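Local coordinates for malic enzyme (Entamoeba histolytica, PDB 3NV9), which probably catalyses the oxidative decarboxylation of malate to pyruvate with reduction of a nicotinamide cofactor, as malic enzymes do, and works as an entangled dimer, at residues N10-L15 and V26-F31; S99-G104 and L301-P306; Q196-V201 and V357-G362; V297-S302 and I322-A327; P329-Y334 and T348-F353. One frame throughout, in Å; residues are numbered along the deposited sequence.

Along the chain interaction 1 comes first, a helix-on-helix contact near the N-terminus, its centre about 24 Å from that of the chain. Interaction 2 links a loop of the N-terminal domain to the loop after strand 297-300 of the NAD binding domain; its segments alternate with those of interaction 3, which packs helix 193-213 on the loop 357-362. Interactions 4 and 5 fall between the two segments of interaction 3, their centres about 10 Å apart. Interaction 4 pairs neighbouring strands and shares Leu301 and Ser302 with interaction 2; interaction 5 joins loops after strands 322-325 and 345-348. Glu332 ties 5 to 4, and Lys28 ties 1 to 5, so helix 21-43 near the N-terminus reaches the Rossmann domain.

Interaction 1 (N10-L15 and V26-F31); sequences NLEECL and VAKTQF. With SO4 (sulfate ion), chain D.
Leu11 lays CD1 over one face of the Phe31 ring, 4.1 Å from the ring centroid and 18° off the normal, a CH-pi contact displaced toward the rim on the CD2 side. Its other methyl, CD2, sits between the ring and the aliphatic part of Lys28, 4.0 Å from Lys28 CG. From one turn further on, Leu15 CD2 reaches the same Lys28 CG at 3.8 Å, its side chain crossing the lysine at about a right angle. The short helix 11-14, held by mostly weak backbone bonds, thus packs back on the long helix 21-43, with a short loop between them. At the exposed side of this apolar patch Glu12 makes a salt bridge, its OE2 taking Lys28 NZ at 3.0 Å on the syn lone pair. The bend at chi3 of Lys28 (71°) swings CE toward the glutamate. NZ is also hydrogen-bonded to Asp352 O, while Glu12 OE1 pairs with Arg24. Further out, Leu4, from the loop before helix 11-14, and Ala480 of helix 470-485 touch Phe31. Elsewhere on helix 21-43, Gln30 NE2 donates over 2.9 Å to O4 of a sulfate, probably from the crystallisation liquor, which Lys33 of the same chain and Arg71 of the second subunit also bind.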
# COMPACT_ATOMS: atom_id res chain seq x y z
N ASN A 10 -8.62 -31.68 -7.68
CA ASN A 10 -8.77 -32.86 -8.50
C ASN A 10 -8.53 -32.58 -9.97
O ASN A 10 -9.17 -33.17 -10.85
CB ASN A 10 -10.16 -33.47 -8.31
CG ASN A 10 -11.29 -32.56 -8.86
OD1 ASN A 10 -11.19 -31.32 -8.85
ND2 ASN A 10 -12.38 -33.20 -9.31
N LEU A 11 -7.62 -31.65 -10.25
CA LEU A 11 -7.35 -31.29 -11.63
C LEU A 11 -6.80 -32.49 -12.42
O LEU A 11 -7.24 -32.73 -13.53
CB LEU A 11 -6.43 -30.08 -11.76
CG LEU A 11 -5.94 -29.83 -13.19
CD1 LEU A 11 -7.00 -29.24 -14.09
CD2 LEU A 11 -4.71 -28.92 -13.18
N GLU A 12 -5.84 -33.21 -11.83
CA GLU A 12 -5.26 -34.42 -12.42
C GLU A 12 -6.32 -35.37 -13.01
O GLU A 12 -6.19 -35.83 -14.16
CB GLU A 12 -4.35 -35.16 -11.42
CG GLU A 12 -3.13 -34.33 -10.91
CD GLU A 12 -2.04 -34.02 -11.96
OE1 GLU A 12 -1.81 -34.83 -12.90
OE2 GLU A 12 -1.37 -32.96 -11.82
N GLU A 13 -7.38 -35.59 -12.26
CA GLU A 13 -8.46 -36.53 -12.64
C GLU A 13 -9.39 -35.93 -13.68
O GLU A 13 -10.09 -36.65 -14.37
CB GLU A 13 -9.26 -36.95 -11.40
CG GLU A 13 -8.40 -37.65 -10.31
CD GLU A 13 -7.63 -36.69 -9.33
OE1 GLU A 13 -7.24 -35.55 -9.68
OE2 GLU A 13 -7.38 -37.09 -8.18
N CYS A 14 -9.42 -34.60 -13.78
CA CYS A 14 -10.29 -33.94 -14.76
C CYS A 14 -9.60 -33.82 -16.11
O CYS A 14 -10.21 -33.44 -17.10
CB CYS A 14 -10.74 -32.56 -14.26
SG CYS A 14 -11.77 -32.65 -12.77
N LEU A 15 -8.30 -34.08 -16.12
CA LEU A 15 -7.54 -34.12 -17.35
C LEU A 15 -7.65 -35.55 -17.87
O LEU A 15 -7.35 -36.53 -17.15
CB LEU A 15 -6.08 -33.72 -17.12
CG LEU A 15 -5.52 -32.32 -17.41
CD1 LEU A 15 -6.51 -31.29 -17.85
CD2 LEU A 15 -4.73 -31.83 -16.25
N VAL A 26 1.46 -29.58 -20.70
CA VAL A 26 1.16 -28.33 -21.39
C VAL A 26 -0.21 -27.88 -20.97
O VAL A 26 -0.38 -26.71 -20.70
CB VAL A 26 1.25 -28.47 -22.93
CG1 VAL A 26 0.65 -27.21 -23.67
CG2 VAL A 26 2.69 -28.69 -23.35
N ALA A 27 -1.18 -28.80 -20.88
CA ALA A 27 -2.57 -28.47 -20.51
C ALA A 27 -2.68 -27.96 -19.09
O ALA A 27 -3.48 -27.08 -18.86
CB ALA A 27 -3.55 -29.62 -20.72
N LYS A 28 -1.89 -28.46 -18.17
CA LYS A 28 -1.86 -27.83 -16.84
C LYS A 28 -1.40 -26.38 -16.89
O LYS A 28 -1.93 -25.53 -16.15
CB LYS A 28 -0.95 -28.58 -15.89
CG LYS A 28 -1.58 -29.90 -15.43
CD LYS A 28 -0.51 -30.90 -14.92
CE LYS A 28 0.08 -30.45 -13.58
NZ LYS A 28 0.96 -31.52 -13.01
N THR A 29 -0.42 -26.10 -17.75
CA THR A 29 0.16 -24.78 -17.84
C THR A 29 -0.93 -23.83 -18.38
O THR A 29 -1.25 -22.82 -17.77
CB THR A 29 1.49 -24.81 -18.67
OG1 THR A 29 2.34 -25.87 -18.19
CG2 THR A 29 2.30 -23.49 -18.54
N GLN A 30 -1.53 -24.22 -19.50
CA GLN A 30 -2.58 -23.48 -20.17
C GLN A 30 -3.82 -23.34 -19.28
O GLN A 30 -4.40 -22.26 -19.24
CB GLN A 30 -2.91 -24.15 -21.50
CG GLN A 30 -1.86 -23.79 -22.64
CD GLN A 30 -1.80 -22.27 -22.91
OE1 GLN A 30 -2.85 -21.66 -23.09
NE2 GLN A 30 -0.60 -21.65 -22.81
N PHE A 31 -4.19 -24.38 -18.54
CA PHE A 31 -5.35 -24.25 -17.60
C PHE A 31 -5.10 -23.12 -16.57
O PHE A 31 -5.95 -22.19 -16.43
CB PHE A 31 -5.67 -25.55 -16.88
CG PHE A 31 -6.63 -25.39 -15.71
CD1 PHE A 31 -8.00 -25.18 -15.93
CD2 PHE A 31 -6.16 -25.42 -14.39
CE1 PHE A 31 -8.89 -25.00 -14.84
CE2 PHE A 31 -7.04 -25.28 -13.30
CZ PHE A 31 -8.41 -25.06 -13.52
S SO4 D . 0.35 -17.97 -23.10
O1 SO4 D . 1.52 -18.77 -22.84
O2 SO4 D . 0.16 -17.14 -21.89
O3 SO4 D . 0.55 -17.07 -24.24
O4 SO4 D . -0.78 -18.84 -23.39

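Interaction 2 (S99-G104 and L301-P306); sequences STRVLG and LSTPGP. With GOL (glycerol), chain L.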
# COMPACT_ATOMS: atom_id res chain seq x y z
N SER A 99 9.84 -4.27 -12.47
CA SER A 99 9.23 -5.24 -13.39
C SER A 99 10.11 -5.61 -14.57
O SER A 99 9.64 -5.84 -15.66
CB SER A 99 7.85 -4.78 -13.86
OG SER A 99 7.11 -4.37 -12.77
N THR A 100 11.37 -5.73 -14.27
CA THR A 100 12.41 -5.90 -15.24
C THR A 100 12.82 -7.40 -15.34
O THR A 100 13.26 -7.84 -16.38
CB THR A 100 13.52 -4.91 -14.78
OG1 THR A 100 13.86 -3.99 -15.81
CG2 THR A 100 14.65 -5.51 -14.12
N ARG A 101 12.63 -8.20 -14.28
CA ARG A 101 12.83 -9.66 -14.36
C ARG A 101 11.62 -10.42 -13.77
O ARG A 101 11.68 -11.08 -12.73
CB ARG A 101 14.16 -10.03 -13.66
CG ARG A 101 14.85 -11.32 -14.16
CD ARG A 101 15.01 -11.28 -15.70
NE ARG A 101 16.26 -10.64 -16.14
CZ ARG A 101 16.43 -9.91 -17.26
NH1 ARG A 101 15.43 -9.65 -18.11
NH2 ARG A 101 17.64 -9.42 -17.53
N VAL A 102 10.47 -10.30 -14.40
CA VAL A 102 9.33 -10.91 -13.75
C VAL A 102 9.04 -12.29 -14.26
O VAL A 102 8.53 -12.47 -15.39
CB VAL A 102 8.13 -9.93 -13.40
CG1 VAL A 102 8.39 -8.48 -13.82
CG2 VAL A 102 6.80 -10.47 -13.78
N LEU A 103 9.38 -13.26 -13.40
CA LEU A 103 9.56 -14.66 -13.78
C LEU A 103 10.33 -14.77 -15.09
O LEU A 103 11.18 -13.95 -15.36
CB LEU A 103 8.24 -15.37 -13.87
CG LEU A 103 7.24 -15.08 -12.75
CD1 LEU A 103 5.89 -15.71 -13.15
CD2 LEU A 103 7.75 -15.65 -11.41
N GLY A 104 10.02 -15.76 -15.92
CA GLY A 104 10.81 -16.00 -17.12
C GLY A 104 10.32 -15.08 -18.24
O GLY A 104 10.83 -15.11 -19.37
N LEU A 301 17.88 -22.18 -12.41
CA LEU A 301 16.87 -21.12 -12.36
C LEU A 301 17.24 -20.07 -13.42
O LEU A 301 17.60 -18.91 -13.13
CB LEU A 301 16.78 -20.46 -10.98
CG LEU A 301 15.32 -20.15 -10.59
CD1 LEU A 301 15.17 -19.71 -9.14
CD2 LEU A 301 14.60 -19.15 -11.58
N SER A 302 17.15 -20.51 -14.66
CA SER A 302 17.41 -19.70 -15.82
C SER A 302 16.33 -18.62 -15.87
O SER A 302 15.15 -18.94 -16.05
CB SER A 302 17.37 -20.61 -17.06
OG SER A 302 17.16 -19.87 -18.26
N THR A 303 16.70 -17.37 -15.66
CA THR A 303 15.75 -16.26 -15.89
C THR A 303 16.43 -15.15 -16.72
O THR A 303 17.52 -14.71 -16.35
CB THR A 303 15.08 -15.73 -14.54
OG1 THR A 303 13.81 -15.11 -14.81
CG2 THR A 303 15.96 -14.74 -13.80
N PRO A 304 15.83 -14.73 -17.86
CA PRO A 304 14.76 -15.30 -18.67
C PRO A 304 15.32 -15.49 -20.09
O PRO A 304 16.46 -15.07 -20.33
CB PRO A 304 13.76 -14.14 -18.68
CG PRO A 304 14.67 -12.89 -18.79
CD PRO A 304 16.04 -13.31 -18.24
N GLY A 305 14.59 -16.08 -21.04
CA GLY A 305 13.31 -16.75 -20.88
C GLY A 305 13.63 -18.23 -20.72
O GLY A 305 14.37 -18.58 -19.79
N PRO A 306 13.10 -19.08 -21.62
CA PRO A 306 13.15 -20.53 -21.36
C PRO A 306 14.60 -20.98 -21.24
O PRO A 306 15.43 -20.59 -22.07
CB PRO A 306 12.50 -21.14 -22.60
CG PRO A 306 11.66 -20.04 -23.17
CD PRO A 306 12.40 -18.77 -22.88
C1 GOL L . 18.80 -11.78 -11.54
O1 GOL L . 17.75 -10.84 -11.44
C2 GOL L . 19.26 -12.16 -12.92
O2 GOL L . 18.68 -11.43 -13.96
C3 GOL L . 18.80 -13.51 -13.24
O3 GOL L . 19.38 -13.60 -14.50
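Arg101 reaches Pro304 through two bends in its chain: chi2 of 52° turns CD out of line, and chi3 of 88° turns NE in its turn. The guanidinium ends up with Pro304 CD over one face, 3.2 Å above the plane and toward its rim, while NH1 lies 3.4 Å from Pro304 CG. Nearer the backbone, Arg101 CG touches the methyl CG2 of Thr303 at 3.6 Å. Pro304 follows a cis peptide bond, as does Gly305, and its ring meets the other loop as well: CB sits 3.2 Å from Gly104 O. That same carbonyl oxygen receives a CA-H...O contact from Gly305 CA at 3.3 Å. No conventional hydrogen bond crosses between the loops, but a glycerol, probably from the crystallisation liquor, spans them; its O3 donates to Thr303 O over 2.8 Å, and its O2 lies at the guanidinium edge, in plane, taking a weak bond from Arg101 NE. Here the N-terminal and NAD binding domains meet at the surface. Segment 99-104 follows strand 92-97, with Val102 and Leu103 resting on Val116 of helix 114-128 and on residues of the second subunit; segment 301-306 leaves strand 297-300 and leads toward helix 311-315.

Interaction 3 (Q196-V201 and V357-G362); sequences QGTASV and VNNSVG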
# COMPACT_ATOMS: atom_id res chain seq x y z
N GLN A 196 18.38 -13.98 -1.37
CA GLN A 196 18.36 -14.89 -0.20
C GLN A 196 17.03 -15.74 -0.05
O GLN A 196 17.04 -16.89 0.39
CB GLN A 196 18.63 -14.10 1.08
CG GLN A 196 19.94 -13.33 1.15
CD GLN A 196 19.89 -12.27 2.24
OE1 GLN A 196 18.96 -11.45 2.26
NE2 GLN A 196 20.87 -12.29 3.17
N GLY A 197 15.91 -15.17 -0.46
CA GLY A 197 14.63 -15.86 -0.41
C GLY A 197 14.65 -17.16 -1.16
O GLY A 197 14.40 -18.22 -0.56
N THR A 198 14.95 -17.09 -2.45
CA THR A 198 15.10 -18.29 -3.30
C THR A 198 16.17 -19.25 -2.80
O THR A 198 16.00 -20.43 -2.83
CB THR A 198 15.40 -17.89 -4.77
OG1 THR A 198 14.30 -17.13 -5.29
CG2 THR A 198 15.67 -19.14 -5.67
N ALA A 199 17.32 -18.74 -2.40
CA ALA A 199 18.40 -19.57 -1.92
C ALA A 199 17.98 -20.18 -0.59
O ALA A 199 18.25 -21.33 -0.36
CB ALA A 199 19.64 -18.75 -1.76
N SER A 200 17.26 -19.46 0.25
CA SER A 200 16.72 -20.13 1.47
C SER A 200 15.95 -21.45 1.21
O SER A 200 16.27 -22.49 1.79
CB SER A 200 15.85 -19.16 2.28
OG SER A 200 15.52 -19.73 3.51
N VAL A 201 14.95 -21.43 0.35
CA VAL A 201 14.13 -22.65 0.13
C VAL A 201 14.90 -23.64 -0.72
O VAL A 201 14.65 -24.86 -0.63
CB VAL A 201 12.80 -22.33 -0.58
CG1 VAL A 201 11.96 -21.43 0.33
CG2 VAL A 201 13.04 -21.58 -1.92
N VAL A 357 9.79 -25.85 -4.97
CA VAL A 357 10.91 -25.17 -4.39
C VAL A 357 10.79 -23.75 -4.91
O VAL A 357 11.22 -23.46 -6.06
CB VAL A 357 12.18 -25.87 -4.84
CG1 VAL A 357 13.43 -25.01 -4.56
CG2 VAL A 357 12.26 -27.22 -4.16
N ASN A 358 10.18 -22.89 -4.08
CA ASN A 358 9.80 -21.52 -4.46
C ASN A 358 9.91 -20.66 -3.18
O ASN A 358 9.52 -21.15 -2.08
CB ASN A 358 8.35 -21.50 -4.99
CG ASN A 358 7.96 -20.16 -5.64
OD1 ASN A 358 7.80 -19.10 -4.97
ND2 ASN A 358 7.83 -20.20 -6.99
N ASN A 359 10.40 -19.43 -3.31
CA ASN A 359 10.51 -18.55 -2.15
C ASN A 359 9.23 -18.31 -1.28
O ASN A 359 9.35 -17.89 -0.15
CB ASN A 359 11.21 -17.23 -2.49
CG ASN A 359 10.55 -16.46 -3.65
OD1 ASN A 359 9.35 -16.33 -3.70
ND2 ASN A 359 11.39 -15.89 -4.56
N SER A 360 8.03 -18.54 -1.85
CA SER A 360 6.78 -18.35 -1.15
C SER A 360 6.72 -19.20 0.11
O SER A 360 5.95 -18.97 1.01
CB SER A 360 5.61 -18.75 -2.07
OG SER A 360 5.69 -20.13 -2.46
N VAL A 361 7.59 -20.19 0.16
CA VAL A 361 7.69 -21.07 1.29
C VAL A 361 8.85 -20.68 2.28
O VAL A 361 9.13 -21.40 3.27
CB VAL A 361 7.59 -22.53 0.70
CG1 VAL A 361 8.80 -23.29 0.75
CG2 VAL A 361 6.33 -23.22 1.18
N GLY A 362 9.48 -19.53 2.04
CA GLY A 362 10.55 -19.00 2.91
C GLY A 362 10.35 -17.52 3.22
O GLY A 362 10.47 -17.10 4.36
O HOH W 1 11.83 -19.09 -5.72
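Val201 is wedged into the 357-362 loop with both methyls engaged. CG1, anti to the carbonyl carbon (chi1 -63°), comes within 3.4 Å of Asn358 O and 3.6 Å of Gly362 N, and meets the methyl CG1 of Val361 at 3.7 Å. CG2 lies against the backbone between Asn358 and Asn359, with Val357 CG1 further off at 4.3 Å. One turn earlier in the helix, the backbone of Gly197 receives Asn359 CB, 3.7 Å from its C atom, where the glycine brings no side chain of its own. This joins helix 193-213 of the NAD binding domain to the 3-10 turn 359-361 that leads into helix 363-372, and Leu390 of helix 380-396 touches both Val201 and Val361. In contrast to this dry part, the Thr198 end is polar: a water bridges the Thr198 hydroxyl and the Asn359 backbone N, accepting from the latter at 2.8 Å. An Asx turn shapes the loop, Ser360 N donating to Asn358 OD1 on a lone pair in the carbonyl plane; OD1 is also bonded to Tyr65 OH of the second subunit. Thr348 and Gly349 of the same chain hold the loop too, while across the contact the grip is mainly van der Waals, with a water bridge at Thr198.

Interaction 4 (V297-S302 and I322-A327); sequences VLISLS and IVFCCA
This is a parallel pair within the Rossmann sheet: strand 297-300 and strand 322-325 belong to a beta-alpha-beta unit with helix 311-315 between them, and they run at 1° to each other with their axes 4.8 Å apart. Four backbone hydrogen bonds join them, the donor alternating between the two strands. Leu298 N donates to Ile322 O and Leu298 O accepts from Phe324 N; then Ser300 N donates to Phe324 O at 2.8 Å, and Cys326 N to Ser300 O at 2.9 Å. The last two are nearly straight, with angles at the hydrogen of 176° and 174°. Val323 CA adds a CA-H...O contact of 3.3 Å to Leu298 O. On one face Val297 and Ile322 lie side by side, pointing the same way, with CG2 of the valine 4.2 Å from CD1 of the isoleucine; next along, Ile299 CG1 meets Phe324 CD2 at 4.3 Å. Beyond the strand ends Leu301 CG packs on Cys326 CB at 4.0 Å, and Ala327 CB comes 3.5 Å from Ser302 O. On the other face Ser300 OG is bonded to Glu332, which also receives Ser302 N and Ala327 N and so ties the two strand exits together. Helix 193-213 covers the Val297 and Phe324 face, where Leu206 and Thr202 touch it, and strand 222-225 bonds to the far edge of strand 297-300.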
# COMPACT_ATOMS: atom_id res chain seq x y z
N VAL A 297 23.92 -33.37 -7.96
CA VAL A 297 22.96 -32.31 -7.85
C VAL A 297 23.13 -31.42 -9.10
O VAL A 297 24.25 -31.12 -9.53
CB VAL A 297 23.19 -31.50 -6.52
CG1 VAL A 297 22.29 -30.27 -6.39
CG2 VAL A 297 23.05 -32.41 -5.28
N LEU A 298 21.99 -31.02 -9.67
CA LEU A 298 21.92 -30.15 -10.83
C LEU A 298 20.84 -29.17 -10.46
O LEU A 298 19.69 -29.59 -10.15
CB LEU A 298 21.50 -30.94 -12.08
CG LEU A 298 21.21 -30.20 -13.40
CD1 LEU A 298 22.23 -29.12 -13.61
CD2 LEU A 298 21.18 -31.17 -14.63
N ILE A 299 21.21 -27.89 -10.49
CA ILE A 299 20.30 -26.84 -10.06
C ILE A 299 20.25 -25.73 -11.13
O ILE A 299 21.31 -25.12 -11.44
CB ILE A 299 20.73 -26.24 -8.68
CG1 ILE A 299 20.66 -27.28 -7.55
CG2 ILE A 299 19.89 -25.07 -8.31
CD1 ILE A 299 20.98 -26.68 -6.14
N SER A 300 19.07 -25.51 -11.70
CA SER A 300 18.82 -24.41 -12.64
C SER A 300 17.65 -23.49 -12.25
O SER A 300 16.59 -23.97 -11.84
CB SER A 300 18.55 -24.95 -14.05
OG SER A 300 18.44 -23.87 -14.98
N LEU A 301 17.88 -22.18 -12.41
CA LEU A 301 16.87 -21.12 -12.36
C LEU A 301 17.24 -20.07 -13.42
O LEU A 301 17.60 -18.91 -13.13
CB LEU A 301 16.78 -20.46 -10.98
CG LEU A 301 15.32 -20.15 -10.59
CD1 LEU A 301 15.17 -19.71 -9.14
CD2 LEU A 301 14.60 -19.15 -11.58
N SER A 302 17.15 -20.51 -14.66
CA SER A 302 17.41 -19.70 -15.82
C SER A 302 16.33 -18.62 -15.87
O SER A 302 15.15 -18.94 -16.05
CB SER A 302 17.37 -20.61 -17.06
OG SER A 302 17.16 -19.87 -18.26
N ILE A 322 19.49 -35.65 -8.02
CA ILE A 322 18.67 -34.59 -7.55
C ILE A 322 18.72 -33.48 -8.61
O ILE A 322 19.79 -32.95 -8.86
CB ILE A 322 19.23 -34.06 -6.26
CG1 ILE A 322 19.00 -35.09 -5.15
CG2 ILE A 322 18.60 -32.73 -5.88
CD1 ILE A 322 19.88 -34.81 -3.94
N VAL A 323 17.57 -33.13 -9.19
CA VAL A 323 17.50 -32.09 -10.22
C VAL A 323 16.50 -30.99 -9.84
O VAL A 323 15.33 -31.28 -9.72
CB VAL A 323 17.04 -32.70 -11.55
CG1 VAL A 323 16.91 -31.64 -12.62
CG2 VAL A 323 18.00 -33.91 -11.98
N PHE A 324 16.97 -29.74 -9.65
CA PHE A 324 16.03 -28.62 -9.47
C PHE A 324 15.94 -27.78 -10.73
O PHE A 324 16.91 -27.21 -11.18
CB PHE A 324 16.42 -27.76 -8.26
CG PHE A 324 16.37 -28.50 -6.92
CD1 PHE A 324 15.81 -29.79 -6.81
CD2 PHE A 324 16.82 -27.86 -5.76
CE1 PHE A 324 15.76 -30.42 -5.55
CE2 PHE A 324 16.78 -28.48 -4.50
CZ PHE A 324 16.26 -29.77 -4.40
N CYS A 325 14.74 -27.71 -11.31
CA CYS A 325 14.48 -26.91 -12.52
C CYS A 325 13.41 -25.88 -12.18
O CYS A 325 12.21 -26.14 -12.34
CB CYS A 325 13.94 -27.82 -13.61
SG CYS A 325 15.17 -28.89 -14.30
N CYS A 326 13.81 -24.70 -11.73
CA CYS A 326 12.83 -23.82 -11.09
C CYS A 326 12.34 -22.62 -11.96
O CYS A 326 11.64 -21.75 -11.49
CB CYS A 326 13.33 -23.44 -9.68
SG CYS A 326 13.43 -24.98 -8.60
N ALA A 327 12.68 -22.62 -13.24
CA ALA A 327 12.20 -21.52 -14.08
C ALA A 327 10.68 -21.54 -14.12
O ALA A 327 10.04 -22.58 -14.13
CB ALA A 327 12.83 -21.56 -15.54

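Interaction 5 (P329-Y334 and T348-F353); sequences PVPEIY and TGRGDF. With NA (sodium ion), chain J.
Thr348 meets Pro331 through its methyl, CG2, which lies 4.1 Å from Pro331 CB, while its other branch, OG1, forms an ST turn by accepting from Arg350 N and binds the sodium ion at 2.7 Å. These are loops at the ends of strands 322-325 and 345-348 of the NAD binding domain. Next, Gly349 gives its carbonyl to Asn358 and to Thr66 of the second subunit. Arg350 does most of the bridging. Its O is a second sodium ligand, with Pro354 O the third, and its side chain reaches over to segment 329-334. Here the Arg350 side chain crosses Pro331 at about a right angle, CD 3.9 Å from Pro331 CD, and NH1 makes a weak, bent bond of 2.9 Å to Pro329 O (127° at the hydrogen). NH1 also lies at the edge of the Tyr334 ring, the planes 74° apart, and is hydrogen-bonded to Thr29 of helix 21-43. Asp352 grips the guanidinium side-on, OD1 taking NE at 2.7 Å and OD2 taking NH2 at 2.6 Å; both oxygens use their syn lone pairs and lie close to the guanidinium plane, and this salt bridge should hold the group's rotation. At Phe353 the ring tilts obliquely against Tyr334, CZ 3.6 Å from Tyr334 CD2, and its CE2 sits 3.5 Å above the centre of the Arg350 guanidinium plane.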
# COMPACT_ATOMS: atom_id res chain seq x y z
N PRO A 329 7.21 -19.53 -16.08
CA PRO A 329 6.10 -20.45 -15.66
C PRO A 329 6.32 -21.88 -16.13
O PRO A 329 5.67 -22.80 -15.63
CB PRO A 329 4.85 -19.82 -16.30
CG PRO A 329 5.35 -19.18 -17.57
CD PRO A 329 6.82 -18.73 -17.25
N VAL A 330 7.25 -22.08 -17.07
CA VAL A 330 7.61 -23.43 -17.53
C VAL A 330 9.02 -23.79 -17.04
O VAL A 330 9.95 -23.07 -17.34
CB VAL A 330 7.55 -23.52 -19.07
CG1 VAL A 330 7.83 -24.95 -19.53
CG2 VAL A 330 6.22 -23.05 -19.57
N PRO A 331 9.18 -24.88 -16.27
CA PRO A 331 10.57 -25.24 -15.92
C PRO A 331 11.45 -25.69 -17.10
O PRO A 331 10.96 -26.07 -18.16
CB PRO A 331 10.40 -26.43 -15.01
CG PRO A 331 9.16 -27.08 -15.56
CD PRO A 331 8.25 -25.91 -15.83
N GLU A 332 12.75 -25.68 -16.87
CA GLU A 332 13.71 -26.00 -17.91
C GLU A 332 13.44 -27.36 -18.57
O GLU A 332 13.75 -27.55 -19.73
CB GLU A 332 15.11 -25.94 -17.31
CG GLU A 332 15.51 -24.53 -16.93
CD GLU A 332 15.12 -24.14 -15.49
OE1 GLU A 332 14.10 -24.64 -14.92
OE2 GLU A 332 15.85 -23.27 -14.94
N ILE A 333 12.89 -28.28 -17.80
CA ILE A 333 12.51 -29.56 -18.30
C ILE A 333 11.36 -29.99 -17.39
O ILE A 333 11.36 -29.64 -16.22
CB ILE A 333 13.69 -30.62 -18.29
CG1 ILE A 333 13.46 -31.66 -19.38
CG2 ILE A 333 13.80 -31.35 -16.93
CD1 ILE A 333 14.44 -32.87 -19.35
N TYR A 334 10.37 -30.71 -17.90
CA TYR A 334 9.26 -31.10 -17.03
C TYR A 334 9.66 -32.32 -16.19
O TYR A 334 10.48 -33.13 -16.61
CB TYR A 334 7.97 -31.41 -17.81
CG TYR A 334 7.19 -30.20 -18.33
CD1 TYR A 334 7.12 -29.93 -19.71
CD2 TYR A 334 6.47 -29.36 -17.44
CE1 TYR A 334 6.39 -28.87 -20.21
CE2 TYR A 334 5.71 -28.26 -17.92
CZ TYR A 334 5.68 -28.04 -19.31
OH TYR A 334 4.94 -27.02 -19.83
N THR A 348 10.43 -28.20 -9.04
CA THR A 348 10.21 -27.01 -9.87
C THR A 348 9.74 -25.85 -9.00
O THR A 348 9.57 -25.98 -7.79
CB THR A 348 9.18 -27.27 -11.05
OG1 THR A 348 7.85 -27.18 -10.58
CG2 THR A 348 9.34 -28.59 -11.70
N GLY A 349 9.52 -24.72 -9.64
CA GLY A 349 8.96 -23.54 -8.99
C GLY A 349 7.45 -23.55 -8.87
O GLY A 349 6.88 -22.67 -8.26
N ARG A 350 6.79 -24.57 -9.41
CA ARG A 350 5.33 -24.60 -9.52
C ARG A 350 4.63 -25.44 -8.45
O ARG A 350 5.13 -26.49 -8.07
CB ARG A 350 4.93 -25.14 -10.91
CG ARG A 350 5.39 -24.26 -12.02
CD ARG A 350 5.31 -24.89 -13.41
NE ARG A 350 3.97 -25.38 -13.71
CZ ARG A 350 3.49 -25.60 -14.94
NH1 ARG A 350 4.22 -25.32 -16.03
NH2 ARG A 350 2.25 -26.04 -15.08
N GLY A 351 3.44 -25.02 -8.02
CA GLY A 351 2.63 -25.84 -7.11
C GLY A 351 1.76 -26.89 -7.76
O GLY A 351 0.99 -27.56 -7.08
N ASP A 352 1.84 -27.03 -9.10
CA ASP A 352 1.07 -28.06 -9.76
C ASP A 352 1.88 -29.31 -10.07
O ASP A 352 1.35 -30.28 -10.69
CB ASP A 352 0.30 -27.54 -10.97
CG ASP A 352 1.20 -26.99 -12.07
OD1 ASP A 352 2.22 -26.31 -11.81
OD2 ASP A 352 0.83 -27.20 -13.22
N PHE A 353 3.14 -29.30 -9.63
CA PHE A 353 4.03 -30.47 -9.67
C PHE A 353 4.51 -30.70 -8.27
O PHE A 353 4.54 -29.77 -7.50
CB PHE A 353 5.25 -30.26 -10.58
CG PHE A 353 4.90 -30.14 -12.02
CD1 PHE A 353 4.27 -31.18 -12.68
CD2 PHE A 353 5.14 -28.94 -12.72
CE1 PHE A 353 3.85 -31.05 -14.05
CE2 PHE A 353 4.75 -28.79 -14.10
CZ PHE A 353 4.12 -29.86 -14.77
NA NA J . 7.25 -28.22 -8.17